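Local atomic coordinates of ribulose bisphosphate carboxylase (Hyperthermus butylicus DSM 5456, PDB entry 6HUN), a protein that probably adds carbon dioxide and water to ribulose 1,5-bisphosphate to give two molecules of 3-phosphoglycerate, as a magnesium-dependent form III Rubisco. Residues G113-F118 with A319-V324; E162-K167 with N263-I268; R189-I194 with K221-A226; A246-M251 with L278-E283; K253-V258 with E286-A291. All coordinates share one frame; numbering follows the deposited sequence.

How the contacts relate
Contacts 1, 3 and 4 are buried; contacts 2 and 5 are partly buried. Contacts 1 and 4 meet where Gln279 of contact 4 bonds to the backbone of Gly113 and Ile115 in contact 1. Contacts 4 and 5 hold the same two helices, 248-260 and 275-288, at successive levels, their centres about 10 Å apart. The outer part of contact 5 is made by Lys256 and Tyr288. Contact 2 packs a helix end against strand 265-269, and a salt bridge from Lys264 to Asp289 ties it to contact 5. Contact 3 joins two other barrel helices farther out, through small side chains. All five contacts are mainly apolar across their segments.

Contact 1 (G113-F118 with A319-V324)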
# COMPACT_ATOMS: atom_id res chain seq x y z
N GLY A 113 -6.64 17.56 -0.34
CA GLY A 113 -7.42 16.42 0.12
C GLY A 113 -7.04 15.06 -0.44
O GLY A 113 -7.85 14.14 -0.37
N SER A 114 -5.85 14.89 -1.05
CA SER A 114 -5.53 13.62 -1.73
C SER A 114 -4.39 12.90 -1.01
O SER A 114 -3.23 13.23 -1.23
CB SER A 114 -5.13 13.87 -3.18
OG SER A 114 -4.70 12.63 -3.81
N ILE A 115 -4.66 11.82 -0.25
CA ILE A 115 -3.56 11.03 0.31
C ILE A 115 -2.75 10.37 -0.80
O ILE A 115 -1.51 10.31 -0.68
CB ILE A 115 -4.09 10.03 1.34
CG1 ILE A 115 -4.83 10.74 2.48
CG2 ILE A 115 -2.93 9.17 1.87
CD1 ILE A 115 -3.90 11.47 3.44
N PRO A 116 -3.35 9.82 -1.86
CA PRO A 116 -2.53 9.26 -2.93
C PRO A 116 -1.53 10.23 -3.50
O PRO A 116 -0.40 9.82 -3.78
CB PRO A 116 -3.57 8.83 -3.98
CG PRO A 116 -4.77 8.46 -3.10
CD PRO A 116 -4.79 9.58 -2.10
N ASN A 117 -1.92 11.48 -3.70
CA ASN A 117 -0.93 12.38 -4.33
C ASN A 117 0.18 12.70 -3.33
O ASN A 117 1.35 12.79 -3.70
CB ASN A 117 -1.59 13.66 -4.79
CG ASN A 117 -0.59 14.63 -5.42
OD1 ASN A 117 -0.43 15.77 -4.95
ND2 ASN A 117 0.05 14.19 -6.52
N PHE A 118 -0.17 12.85 -2.06
CA PHE A 118 0.85 13.07 -1.03
C PHE A 118 1.83 11.94 -1.01
O PHE A 118 3.06 12.14 -1.08
CB PHE A 118 0.18 13.22 0.37
CG PHE A 118 1.19 13.09 1.47
CD1 PHE A 118 1.94 14.20 1.82
CD2 PHE A 118 1.44 11.87 2.08
CE1 PHE A 118 2.90 14.11 2.78
CE2 PHE A 118 2.43 11.75 3.07
CZ PHE A 118 3.17 12.88 3.39
N ALA A 319 -3.75 8.04 8.67
CA ALA A 319 -5.06 7.41 8.91
C ALA A 319 -6.05 8.37 9.59
O ALA A 319 -7.24 8.43 9.23
CB ALA A 319 -4.85 6.16 9.76
N ARG A 320 -5.56 9.17 10.53
CA ARG A 320 -6.42 10.14 11.19
C ARG A 320 -6.85 11.24 10.23
O ARG A 320 -8.02 11.64 10.20
CB ARG A 320 -5.66 10.72 12.38
CG ARG A 320 -6.48 11.85 13.06
CD ARG A 320 -5.77 12.26 14.40
NE ARG A 320 -6.53 13.35 15.07
CZ ARG A 320 -6.11 14.02 16.15
NH1 ARG A 320 -4.92 13.73 16.68
NH2 ARG A 320 -6.85 15.00 16.68
N MET A 321 -5.92 11.73 9.41
CA MET A 321 -6.30 12.71 8.38
C MET A 321 -7.35 12.16 7.41
O MET A 321 -8.34 12.83 7.09
CB MET A 321 -5.03 13.10 7.60
CG MET A 321 -4.07 13.87 8.45
SD MET A 321 -2.43 13.98 7.66
CE MET A 321 -3.10 14.76 6.20
N ALA A 322 -7.13 10.91 6.95
CA ALA A 322 -8.01 10.34 5.93
C ALA A 322 -9.37 10.03 6.50
O ALA A 322 -10.37 10.10 5.77
CB ALA A 322 -7.40 9.06 5.35
N GLY A 323 -9.42 9.72 7.80
CA GLY A 323 -10.71 9.69 8.46
C GLY A 323 -11.10 8.40 9.14
O GLY A 323 -12.30 8.21 9.36
N VAL A 324 -10.13 7.57 9.63
CA VAL A 324 -10.55 6.49 10.54
C VAL A 324 -11.02 7.09 11.86
O VAL A 324 -10.58 8.18 12.28
CB VAL A 324 -9.43 5.45 10.76
CG1 VAL A 324 -8.87 4.96 9.35
CG2 VAL A 324 -8.35 6.01 11.58
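Ile115 points straight at helix 312-322 and meets Met321 and Ala322 with two different carbons. Its CG1 lies 4.2 Å from Ala322 CB, a methyl that stands to the flank of its own helix and not directly at the isoleucine. The end of the same branch, CD1, comes to 4.4 Å from the methyl CE of Met321. Met321 is itself directed at helix 115-122. Its chain reaches out and turns at the sulfur (chi3 58°), which brings CE to the isoleucine. These distances mark light apolar packing. All three residues are buried, and Trp275 and Phe150 also touch Ile115. Both helices end close by: Ser114 OG caps helix 115-122 by accepting from Asn117 N, and Gly323 closes helix 312-322 in a Schellman motif. The contact joins the N-terminal domain to the C-terminal end of a helix of the catalytic alpha/beta barrel, the two-domain arrangement of the Rubisco large chain.

Contact 2 (E162-K167 with N263-I268)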
# COMPACT_ATOMS: atom_id res chain seq x y z
N GLU A 162 -20.80 8.33 21.90
CA GLU A 162 -22.22 8.67 21.93
C GLU A 162 -23.04 7.61 21.22
O GLU A 162 -24.14 7.28 21.67
CB GLU A 162 -22.46 10.04 21.32
CG GLU A 162 -21.89 11.16 22.16
CD GLU A 162 -21.59 12.41 21.33
OE1 GLU A 162 -21.78 13.53 21.85
OE2 GLU A 162 -21.15 12.25 20.16
N ILE A 163 -22.52 7.06 20.12
CA ILE A 163 -23.14 5.90 19.46
C ILE A 163 -23.39 4.75 20.46
O ILE A 163 -24.48 4.17 20.52
CB ILE A 163 -22.26 5.42 18.29
CG1 ILE A 163 -22.37 6.36 17.10
CG2 ILE A 163 -22.61 3.96 17.93
CD1 ILE A 163 -21.19 6.11 16.07
N LEU A 164 -22.39 4.42 21.25
CA LEU A 164 -22.51 3.28 22.15
C LEU A 164 -23.15 3.65 23.50
O LEU A 164 -23.45 2.75 24.30
CB LEU A 164 -21.14 2.65 22.36
CG LEU A 164 -20.65 2.00 21.05
CD1 LEU A 164 -19.23 1.50 21.15
CD2 LEU A 164 -21.56 0.85 20.58
N GLY A 165 -23.29 4.94 23.80
CA GLY A 165 -23.75 5.34 25.13
C GLY A 165 -22.78 5.01 26.26
O GLY A 165 -23.21 4.70 27.37
N ILE A 166 -21.47 5.03 25.98
CA ILE A 166 -20.41 4.67 26.93
C ILE A 166 -19.63 5.93 27.25
O ILE A 166 -18.81 6.39 26.46
CB ILE A 166 -19.50 3.57 26.37
CG1 ILE A 166 -20.34 2.36 25.98
CG2 ILE A 166 -18.38 3.22 27.36
CD1 ILE A 166 -19.62 1.31 25.26
N LYS A 167 -19.89 6.50 28.44
CA LYS A 167 -19.43 7.85 28.73
C LYS A 167 -17.93 7.94 29.02
O LYS A 167 -17.28 8.87 28.55
CB LYS A 167 -20.22 8.41 29.92
CG LYS A 167 -19.85 9.85 30.23
CD LYS A 167 -20.82 10.46 31.24
CE LYS A 167 -20.49 11.92 31.53
NZ LYS A 167 -19.27 12.06 32.38
N ASN A 263 -26.64 -0.65 11.53
CA ASN A 263 -25.33 -0.73 12.19
C ASN A 263 -24.57 0.57 11.92
O ASN A 263 -24.76 1.21 10.88
CB ASN A 263 -24.53 -1.94 11.68
CG ASN A 263 -23.26 -2.19 12.50
OD1 ASN A 263 -23.34 -2.48 13.69
ND2 ASN A 263 -22.07 -2.12 11.85
N LYS A 264 -23.70 0.95 12.87
CA LYS A 264 -23.09 2.27 12.86
C LYS A 264 -21.60 2.22 12.54
O LYS A 264 -20.95 3.28 12.52
CB LYS A 264 -23.29 2.98 14.17
CG LYS A 264 -24.81 3.24 14.47
CD LYS A 264 -25.32 4.21 13.42
CE LYS A 264 -25.13 5.66 13.89
NZ LYS A 264 -25.60 6.67 12.88
N PHE A 265 -21.07 1.05 12.23
CA PHE A 265 -19.63 0.89 12.05
C PHE A 265 -19.33 0.10 10.78
O PHE A 265 -20.04 -0.87 10.45
CB PHE A 265 -19.00 0.15 13.22
CG PHE A 265 -19.17 0.82 14.54
CD1 PHE A 265 -18.13 1.61 15.04
CD2 PHE A 265 -20.33 0.63 15.29
CE1 PHE A 265 -18.23 2.24 16.24
CE2 PHE A 265 -20.44 1.25 16.56
CZ PHE A 265 -19.36 2.07 17.01
N ILE A 266 -18.21 0.46 10.11
CA ILE A 266 -17.59 -0.38 9.08
C ILE A 266 -16.12 -0.49 9.42
O ILE A 266 -15.56 0.41 10.07
CB ILE A 266 -17.80 0.19 7.63
CG1 ILE A 266 -17.29 1.64 7.58
CG2 ILE A 266 -19.32 0.08 7.31
CD1 ILE A 266 -17.25 2.34 6.13
N MET A 267 -15.50 -1.59 9.02
CA MET A 267 -14.06 -1.76 9.10
C MET A 267 -13.49 -1.86 7.70
O MET A 267 -14.08 -2.53 6.84
CB MET A 267 -13.73 -3.03 9.91
CG MET A 267 -12.26 -3.41 9.91
SD MET A 267 -12.28 -4.86 11.05
CE MET A 267 -11.04 -5.91 10.33
N ILE A 268 -12.30 -1.28 7.52
CA ILE A 268 -11.60 -1.34 6.23
C ILE A 268 -10.11 -1.55 6.47
O ILE A 268 -9.52 -0.98 7.41
CB ILE A 268 -11.85 -0.11 5.37
CG1 ILE A 268 -11.15 -0.31 4.01
CG2 ILE A 268 -11.28 1.17 6.02
CD1 ILE A 268 -11.68 0.61 2.99
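Strand 265-269 belongs to the eight-stranded parallel barrel of the catalytic domain, and here the last turn of helix 156-164 packs against its start. Ile163, Leu164 and Phe265 carry the contact. Ile163 CG2 stands anti to the backbone N, which turns this methyl to the outer part of the phenylalanine ring. It lies 3.7 Å from Phe265 CE2. It also rests 3.9 Å from CB of Lys264, so one methyl serves two neighbouring residues. The Ile163 and Phe265 side chains lie alongside each other with their ends pointing opposite ways. Leu164 adds both its methyls to the same ring end, with CD1 at 4.2 Å from Phe265 CZ. An alanine at Phe265 would take away the ring and is likely to leave the Ile163 and Leu164 methyls without their main partner across the contact. Leu201 of barrel strand 201-203 also touches both Leu164 and Phe265. After Leu164 the helix stops at Gly165, whose positive phi fits a Schellman motif. Lys264 bends at chi2 and chi3, and its NZ forms a salt bridge with Asp289. The chemistry is therefore divided: the helix is held to the strand by hydrocarbon packing, while the lysine charge is paired with a different part of the barrel.

Contact 3 (R189-I194 with K221-A226)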
# COMPACT_ATOMS: atom_id res chain seq x y z
N ARG A 189 -24.58 -17.06 16.18
CA ARG A 189 -24.65 -17.52 17.57
C ARG A 189 -23.39 -17.15 18.34
O ARG A 189 -23.47 -16.77 19.51
CB ARG A 189 -24.92 -19.03 17.64
CG ARG A 189 -26.11 -19.52 16.80
CD ARG A 189 -26.48 -21.00 17.07
NE ARG A 189 -25.43 -21.91 16.61
CZ ARG A 189 -25.53 -22.75 15.58
NH1 ARG A 189 -26.64 -22.81 14.88
NH2 ARG A 189 -24.49 -23.50 15.22
N VAL A 190 -22.20 -17.23 17.71
CA VAL A 190 -20.96 -16.86 18.40
C VAL A 190 -21.01 -15.40 18.85
O VAL A 190 -20.57 -15.07 19.96
CB VAL A 190 -19.73 -17.12 17.50
CG1 VAL A 190 -18.44 -16.70 18.21
CG2 VAL A 190 -19.64 -18.59 17.12
N ALA A 191 -21.51 -14.51 17.98
CA ALA A 191 -21.58 -13.09 18.32
C ALA A 191 -22.52 -12.86 19.50
O ALA A 191 -22.25 -12.00 20.34
CB ALA A 191 -22.07 -12.29 17.14
N TYR A 192 -23.66 -13.53 19.50
CA TYR A 192 -24.60 -13.38 20.60
C TYR A 192 -23.93 -13.58 21.95
O TYR A 192 -24.06 -12.74 22.85
CB TYR A 192 -25.74 -14.38 20.44
CG TYR A 192 -26.70 -14.34 21.61
CD1 TYR A 192 -27.48 -13.21 21.84
CD2 TYR A 192 -26.84 -15.42 22.45
CE1 TYR A 192 -28.38 -13.17 22.90
CE2 TYR A 192 -27.74 -15.38 23.53
CZ TYR A 192 -28.50 -14.24 23.74
OH TYR A 192 -29.41 -14.17 24.80
N GLU A 193 -23.21 -14.69 22.12
CA GLU A 193 -22.61 -14.96 23.43
C GLU A 193 -21.63 -13.87 23.83
O GLU A 193 -21.57 -13.47 25.01
CB GLU A 193 -21.91 -16.31 23.40
CG GLU A 193 -22.65 -17.33 22.58
CD GLU A 193 -22.35 -18.75 23.01
OE1 GLU A 193 -21.40 -19.34 22.46
OE2 GLU A 193 -23.08 -19.27 23.88
N ILE A 194 -20.85 -13.38 22.86
CA ILE A 194 -19.89 -12.29 23.10
C ILE A 194 -20.62 -11.05 23.63
O ILE A 194 -20.31 -10.54 24.71
CB ILE A 194 -19.09 -12.00 21.81
CG1 ILE A 194 -18.07 -13.13 21.54
CG2 ILE A 194 -18.36 -10.65 21.85
CD1 ILE A 194 -17.64 -13.27 20.09
N LYS A 221 -26.77 -10.08 8.30
CA LYS A 221 -28.10 -10.37 8.85
C LYS A 221 -28.01 -11.16 10.15
O LYS A 221 -28.70 -10.85 11.14
CB LYS A 221 -28.93 -11.16 7.84
CG LYS A 221 -29.14 -10.47 6.49
CD LYS A 221 -29.97 -11.35 5.54
CE LYS A 221 -31.45 -11.39 5.95
NZ LYS A 221 -31.73 -12.26 7.13
N GLU A 222 -27.22 -12.24 10.16
CA GLU A 222 -27.14 -13.08 11.35
C GLU A 222 -26.52 -12.34 12.54
O GLU A 222 -26.90 -12.59 13.69
CB GLU A 222 -26.35 -14.35 11.07
CG GLU A 222 -27.06 -15.34 10.18
CD GLU A 222 -28.35 -15.80 10.79
OE1 GLU A 222 -28.32 -16.35 11.93
OE2 GLU A 222 -29.40 -15.57 10.15
N VAL A 223 -25.56 -11.44 12.29
CA VAL A 223 -24.97 -10.69 13.40
C VAL A 223 -25.90 -9.58 13.88
O VAL A 223 -25.99 -9.32 15.08
CB VAL A 223 -23.58 -10.15 13.02
CG1 VAL A 223 -22.99 -9.28 14.17
CG2 VAL A 223 -22.68 -11.30 12.67
N MET A 224 -26.65 -8.95 12.98
CA MET A 224 -27.49 -7.82 13.38
C MET A 224 -28.71 -8.29 14.16
O MET A 224 -29.21 -7.54 15.01
CB MET A 224 -27.94 -7.02 12.16
CG MET A 224 -26.81 -6.27 11.48
SD MET A 224 -25.73 -5.35 12.63
CE MET A 224 -26.95 -4.19 13.36
N LYS A 225 -29.17 -9.51 13.88
CA LYS A 225 -30.18 -10.16 14.72
C LYS A 225 -29.61 -10.48 16.10
O LYS A 225 -30.29 -10.33 17.12
CB LYS A 225 -30.70 -11.42 14.01
CG LYS A 225 -31.90 -12.13 14.60
CD LYS A 225 -32.14 -13.47 13.89
CE LYS A 225 -31.54 -13.48 12.46
NZ LYS A 225 -32.07 -14.64 11.66
N ALA A 226 -28.34 -10.92 16.16
CA ALA A 226 -27.69 -11.18 17.44
C ALA A 226 -27.53 -9.90 18.26
O ALA A 226 -27.70 -9.92 19.48
CB ALA A 226 -26.33 -11.84 17.27
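Ala191 and Ala226 meet where two helices of the alpha/beta barrel, 184-196 and 216-234, lie side by side. Their segments run in nearly the same direction, with an angle of 27° between them and an axis distance of 8.4 Å. This is the arrangement of successive outer helices in such a barrel, with strand 201-203 between them in the chain.

The apolar contacts rest on small groups. Ala191 CB meets both Ala226 CB and Val223 CG1, each at 4.3 Å. The methyl of Ala226 is directed at the other helix and reaches its backbone, with CB at 3.9 Å from Tyr192 N. At Tyr192 and Ala226 the CA atoms are 4.9 Å apart, an approach that the small alanine side chain permits.

Tyr192 supplies the aromatic and polar contacts. With CG anti to the backbone N (chi1 176°), the ring sets its edge near Ala226 O. Its hydroxyl group is hydrogen-bonded to Glu233, and its ring makes a cation-pi contact with Arg229. Both partners are on the later part of helix 216-234, so the tyrosine extends the contact along that helix.

The ionic contact is within one helix. Lys225 NZ forms a salt bridge with Glu222 OE2 at 3.2 Å. The ammonium approaches OE2 from its syn side, tilted 31° from the carboxylate plane.

Contact 4 (A246-M251 with L278-E283)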
# COMPACT_ATOMS: atom_id res chain seq x y z
N ALA A 246 -12.88 -4.64 0.03
CA ALA A 246 -13.46 -5.19 -1.21
C ALA A 246 -13.08 -4.28 -2.37
O ALA A 246 -12.65 -3.13 -2.15
CB ALA A 246 -14.97 -5.32 -1.08
N PRO A 247 -13.15 -4.76 -3.60
CA PRO A 247 -13.09 -3.81 -4.72
C PRO A 247 -14.18 -2.75 -4.52
O PRO A 247 -15.19 -2.99 -3.84
CB PRO A 247 -13.35 -4.70 -5.96
CG PRO A 247 -12.94 -6.12 -5.52
CD PRO A 247 -13.39 -6.15 -4.03
N ILE A 248 -13.96 -1.57 -5.12
CA ILE A 248 -14.73 -0.35 -4.79
C ILE A 248 -16.24 -0.60 -4.93
O ILE A 248 -17.03 -0.29 -4.02
CB ILE A 248 -14.25 0.83 -5.67
CG1 ILE A 248 -12.79 1.27 -5.33
CG2 ILE A 248 -15.24 2.03 -5.64
CD1 ILE A 248 -12.47 1.73 -3.81
N ARG A 249 -16.70 -1.12 -6.09
CA ARG A 249 -18.14 -1.33 -6.24
C ARG A 249 -18.70 -2.29 -5.18
O ARG A 249 -19.81 -2.07 -4.63
CB ARG A 249 -18.42 -1.78 -7.68
CG ARG A 249 -18.63 -0.56 -8.55
CD ARG A 249 -18.63 -0.83 -10.04
NE ARG A 249 -18.59 0.44 -10.77
CZ ARG A 249 -18.46 0.58 -12.09
NH1 ARG A 249 -18.33 -0.48 -12.89
NH2 ARG A 249 -18.44 1.81 -12.60
N GLU A 250 -17.95 -3.36 -4.83
CA GLU A 250 -18.46 -4.26 -3.79
C GLU A 250 -18.45 -3.59 -2.42
O GLU A 250 -19.37 -3.81 -1.59
CB GLU A 250 -17.64 -5.57 -3.78
CG GLU A 250 -18.08 -6.62 -4.85
CD GLU A 250 -19.59 -6.99 -4.71
OE1 GLU A 250 -20.07 -7.24 -3.56
OE2 GLU A 250 -20.30 -7.00 -5.75
N MET A 251 -17.43 -2.75 -2.15
CA MET A 251 -17.38 -2.05 -0.86
C MET A 251 -18.56 -1.09 -0.72
O MET A 251 -19.19 -0.99 0.36
CB MET A 251 -16.07 -1.27 -0.73
CG MET A 251 -15.98 -0.45 0.60
SD MET A 251 -14.49 0.54 0.68
CE MET A 251 -14.91 1.87 -0.42
N LEU A 278 -9.92 4.03 1.38
CA LEU A 278 -10.26 4.57 2.71
C LEU A 278 -10.92 5.93 2.57
O LEU A 278 -11.95 6.20 3.21
CB LEU A 278 -9.00 4.67 3.57
CG LEU A 278 -9.16 5.43 4.89
CD1 LEU A 278 -10.31 4.79 5.81
CD2 LEU A 278 -7.78 5.47 5.66
N GLN A 279 -10.35 6.82 1.71
CA GLN A 279 -10.97 8.14 1.59
C GLN A 279 -12.37 8.05 0.99
O GLN A 279 -13.25 8.87 1.33
CB GLN A 279 -10.11 9.11 0.73
CG GLN A 279 -8.72 9.35 1.43
CD GLN A 279 -8.02 10.56 0.86
OE1 GLN A 279 -7.21 10.45 -0.07
NE2 GLN A 279 -8.40 11.76 1.36
N HIS A 280 -12.58 7.11 0.05
CA HIS A 280 -13.93 6.88 -0.48
C HIS A 280 -14.88 6.35 0.60
O HIS A 280 -16.03 6.81 0.71
CB HIS A 280 -13.86 5.88 -1.63
CG HIS A 280 -15.14 5.79 -2.43
ND1 HIS A 280 -15.77 6.90 -2.97
CD2 HIS A 280 -15.87 4.72 -2.82
CE1 HIS A 280 -16.86 6.51 -3.62
NE2 HIS A 280 -16.94 5.19 -3.53
N ALA A 281 -14.41 5.40 1.42
CA ALA A 281 -15.24 4.94 2.55
C ALA A 281 -15.58 6.09 3.49
O ALA A 281 -16.71 6.16 4.02
CB ALA A 281 -14.48 3.82 3.28
N ARG A 282 -14.67 7.06 3.62
CA ARG A 282 -14.93 8.18 4.52
C ARG A 282 -16.03 9.07 3.95
O ARG A 282 -16.89 9.58 4.71
CB ARG A 282 -13.62 8.96 4.77
CG ARG A 282 -13.78 10.24 5.55
CD ARG A 282 -14.45 10.02 6.96
NE ARG A 282 -14.51 11.27 7.68
CZ ARG A 282 -15.49 12.15 7.55
NH1 ARG A 282 -16.55 11.87 6.78
NH2 ARG A 282 -15.47 13.29 8.25
N GLU A 283 -16.07 9.23 2.63
CA GLU A 283 -17.19 9.96 2.05
C GLU A 283 -18.50 9.22 2.24
O GLU A 283 -19.54 9.85 2.45
CB GLU A 283 -16.93 10.19 0.55
CG GLU A 283 -15.99 11.32 0.28
CD GLU A 283 -15.81 11.63 -1.22
OE1 GLU A 283 -15.40 12.77 -1.57
OE2 GLU A 283 -16.03 10.70 -2.03
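Met251 and Ile248 both meet His280 at its CD2 atom, and this is the close part of the contact. The Met251 methyl CE comes to 3.8 Å from His280 CD2, at the ring edge and near its plane. Ile248 brings CG2 to 3.9 Å from the same CD2 atom, at an oblique angle to the ring. Met251 extends from its helix with CG anti to the backbone N (chi1 177°) and then bends at chi3. That bend places CE beside the imidazole and 4.0 Å from Ala281 N. The sulfur SD lies 4.2 Å from Ala281 CB. The imidazole also has a polar partner, since NE2 is hydrogen-bonded to Glu252.

The outer side is looser. Arg249 and Glu283 are exposed and do not meet each other across these segments. Arg249 is only in long, weak range of the charge of Glu283 of the second subunit, and Glu283 likewise of Arg249 of that subunit. Ile248 packs on His280 of that subunit as well.

On the inner side, Met251 touches Ile268 of strand 265-269, and Leu278 reaches the same residue. Helices 248-260 and 275-288 thus lie against the strand that connects them in the chain, with helix 312-322 next to Leu278 and Gln279.

Contact 5 (K253-V258 with E286-A291); sequences KRIKLV and EEYDLA
The backbones come nearest at Lys256 and Tyr288, whose CA atoms are 7.6 Å apart, next to Asp289, whose positive phi makes a Schellman motif. Ile255 fills the inner half of the contact. Its CG2 methyl lies 3.6 Å from Leu290 CD1 and 3.8 Å from Tyr288 CD2. The Ile255 and Tyr288 side chains meet at about a right angle.

The outer half is formed by Lys256, with CG anti to the backbone N (chi1 -175°). Its carbon chain runs past the phenol end of the tyrosine, with CD at 3.6 Å from Tyr288 OH. Lys256 CA lies over one ring face, offset toward the rim, and Glu287 CG covers the opposite face, 4.1 Å above the plane. The ring is thus held between the two residues. Without the aromatic ring of Tyr288, as with an alanine here, the carbon chain of Lys256 would probably lose its cover and be more free to turn.

Asp289 also pairs with Lys155. Ile255 and Leu290 also touch Ile266 of strand 265-269. Two outer helices packed together over the strand between them are typical of the alpha/beta barrel of Rubisco.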
# COMPACT_ATOMS: atom_id res chain seq x y z
N LYS A 253 -21.51 -1.30 -2.02
CA LYS A 253 -22.75 -2.02 -1.69
C LYS A 253 -22.76 -2.46 -0.23
O LYS A 253 -23.81 -2.49 0.43
CB LYS A 253 -22.91 -3.23 -2.59
CG LYS A 253 -23.10 -2.85 -4.06
CD LYS A 253 -22.46 -3.88 -5.05
CE LYS A 253 -23.53 -4.81 -5.62
NZ LYS A 253 -23.02 -5.67 -6.73
N ARG A 254 -21.60 -2.90 0.27
CA ARG A 254 -21.54 -3.43 1.62
C ARG A 254 -21.68 -2.32 2.64
O ARG A 254 -22.30 -2.53 3.70
CB ARG A 254 -20.24 -4.24 1.84
CG ARG A 254 -20.20 -5.50 0.97
CD ARG A 254 -18.83 -6.24 0.86
NE ARG A 254 -18.90 -7.13 -0.31
CZ ARG A 254 -17.93 -7.97 -0.70
NH1 ARG A 254 -16.83 -8.09 0.01
NH2 ARG A 254 -18.08 -8.69 -1.80
N ILE A 255 -21.16 -1.13 2.35
CA ILE A 255 -21.33 -0.01 3.27
C ILE A 255 -22.79 0.39 3.34
O ILE A 255 -23.33 0.70 4.43
CB ILE A 255 -20.45 1.18 2.86
CG1 ILE A 255 -18.96 0.84 3.09
CG2 ILE A 255 -20.87 2.42 3.66
CD1 ILE A 255 -17.94 1.91 2.57
N LYS A 256 -23.49 0.34 2.20
CA LYS A 256 -24.93 0.66 2.24
C LYS A 256 -25.71 -0.42 2.97
O LYS A 256 -26.61 -0.11 3.76
CB LYS A 256 -25.46 0.86 0.82
CG LYS A 256 -26.97 1.33 0.76
CD LYS A 256 -27.31 1.69 -0.67
CE LYS A 256 -28.86 1.82 -0.83
NZ LYS A 256 -29.38 2.79 0.15
N LEU A 257 -25.36 -1.70 2.79
CA LEU A 257 -26.07 -2.75 3.53
C LEU A 257 -25.87 -2.60 5.03
O LEU A 257 -26.81 -2.79 5.81
CB LEU A 257 -25.60 -4.13 3.08
CG LEU A 257 -26.05 -4.78 1.78
CD1 LEU A 257 -25.15 -5.99 1.59
CD2 LEU A 257 -27.56 -5.18 1.85
N VAL A 258 -24.64 -2.29 5.46
CA VAL A 258 -24.39 -2.00 6.88
C VAL A 258 -25.29 -0.87 7.37
O VAL A 258 -25.93 -0.95 8.43
CB VAL A 258 -22.89 -1.65 7.09
CG1 VAL A 258 -22.74 -0.99 8.51
CG2 VAL A 258 -22.08 -2.90 6.95
N GLU A 286 -19.69 9.74 5.73
CA GLU A 286 -20.37 11.02 5.85
C GLU A 286 -21.84 10.89 5.44
O GLU A 286 -22.78 11.23 6.21
CB GLU A 286 -19.63 12.05 4.97
CG GLU A 286 -20.09 13.50 5.10
CD GLU A 286 -19.81 14.01 6.48
OE1 GLU A 286 -18.75 13.65 7.04
OE2 GLU A 286 -20.67 14.74 7.04
N GLU A 287 -22.07 10.32 4.26
CA GLU A 287 -23.42 10.20 3.72
C GLU A 287 -24.33 9.38 4.65
O GLU A 287 -25.50 9.72 4.84
CB GLU A 287 -23.34 9.54 2.34
CG GLU A 287 -24.71 9.16 1.74
CD GLU A 287 -24.57 8.60 0.32
OE1 GLU A 287 -25.63 8.41 -0.35
OE2 GLU A 287 -23.41 8.35 -0.10
N TYR A 288 -23.80 8.30 5.23
CA TYR A 288 -24.58 7.30 5.94
C TYR A 288 -24.42 7.39 7.45
O TYR A 288 -24.92 6.52 8.18
CB TYR A 288 -24.21 5.89 5.47
CG TYR A 288 -24.53 5.54 4.03
CD1 TYR A 288 -25.83 5.56 3.54
CD2 TYR A 288 -23.51 5.11 3.18
CE1 TYR A 288 -26.08 5.21 2.19
CE2 TYR A 288 -23.73 4.77 1.89
CZ TYR A 288 -25.01 4.83 1.40
OH TYR A 288 -25.18 4.46 0.10
N ASP A 289 -23.68 8.39 7.94
CA ASP A 289 -23.53 8.62 9.38
C ASP A 289 -22.92 7.41 10.11
O ASP A 289 -23.43 6.95 11.15
CB ASP A 289 -24.88 9.03 10.00
CG ASP A 289 -24.73 9.77 11.33
OD1 ASP A 289 -23.79 10.58 11.48
OD2 ASP A 289 -25.56 9.57 12.25
N LEU A 290 -21.75 6.94 9.63
CA LEU A 290 -21.06 5.78 10.17
C LEU A 290 -19.70 6.19 10.76
O LEU A 290 -19.15 7.25 10.44
CB LEU A 290 -20.82 4.68 9.07
CG LEU A 290 -22.03 4.17 8.25
CD1 LEU A 290 -21.66 3.26 7.09
CD2 LEU A 290 -23.06 3.52 9.21
N ALA A 291 -19.17 5.35 11.64
CA ALA A 291 -17.79 5.41 12.09
C ALA A 291 -16.99 4.33 11.35
O ALA A 291 -17.54 3.30 10.93
CB ALA A 291 -17.70 5.18 13.62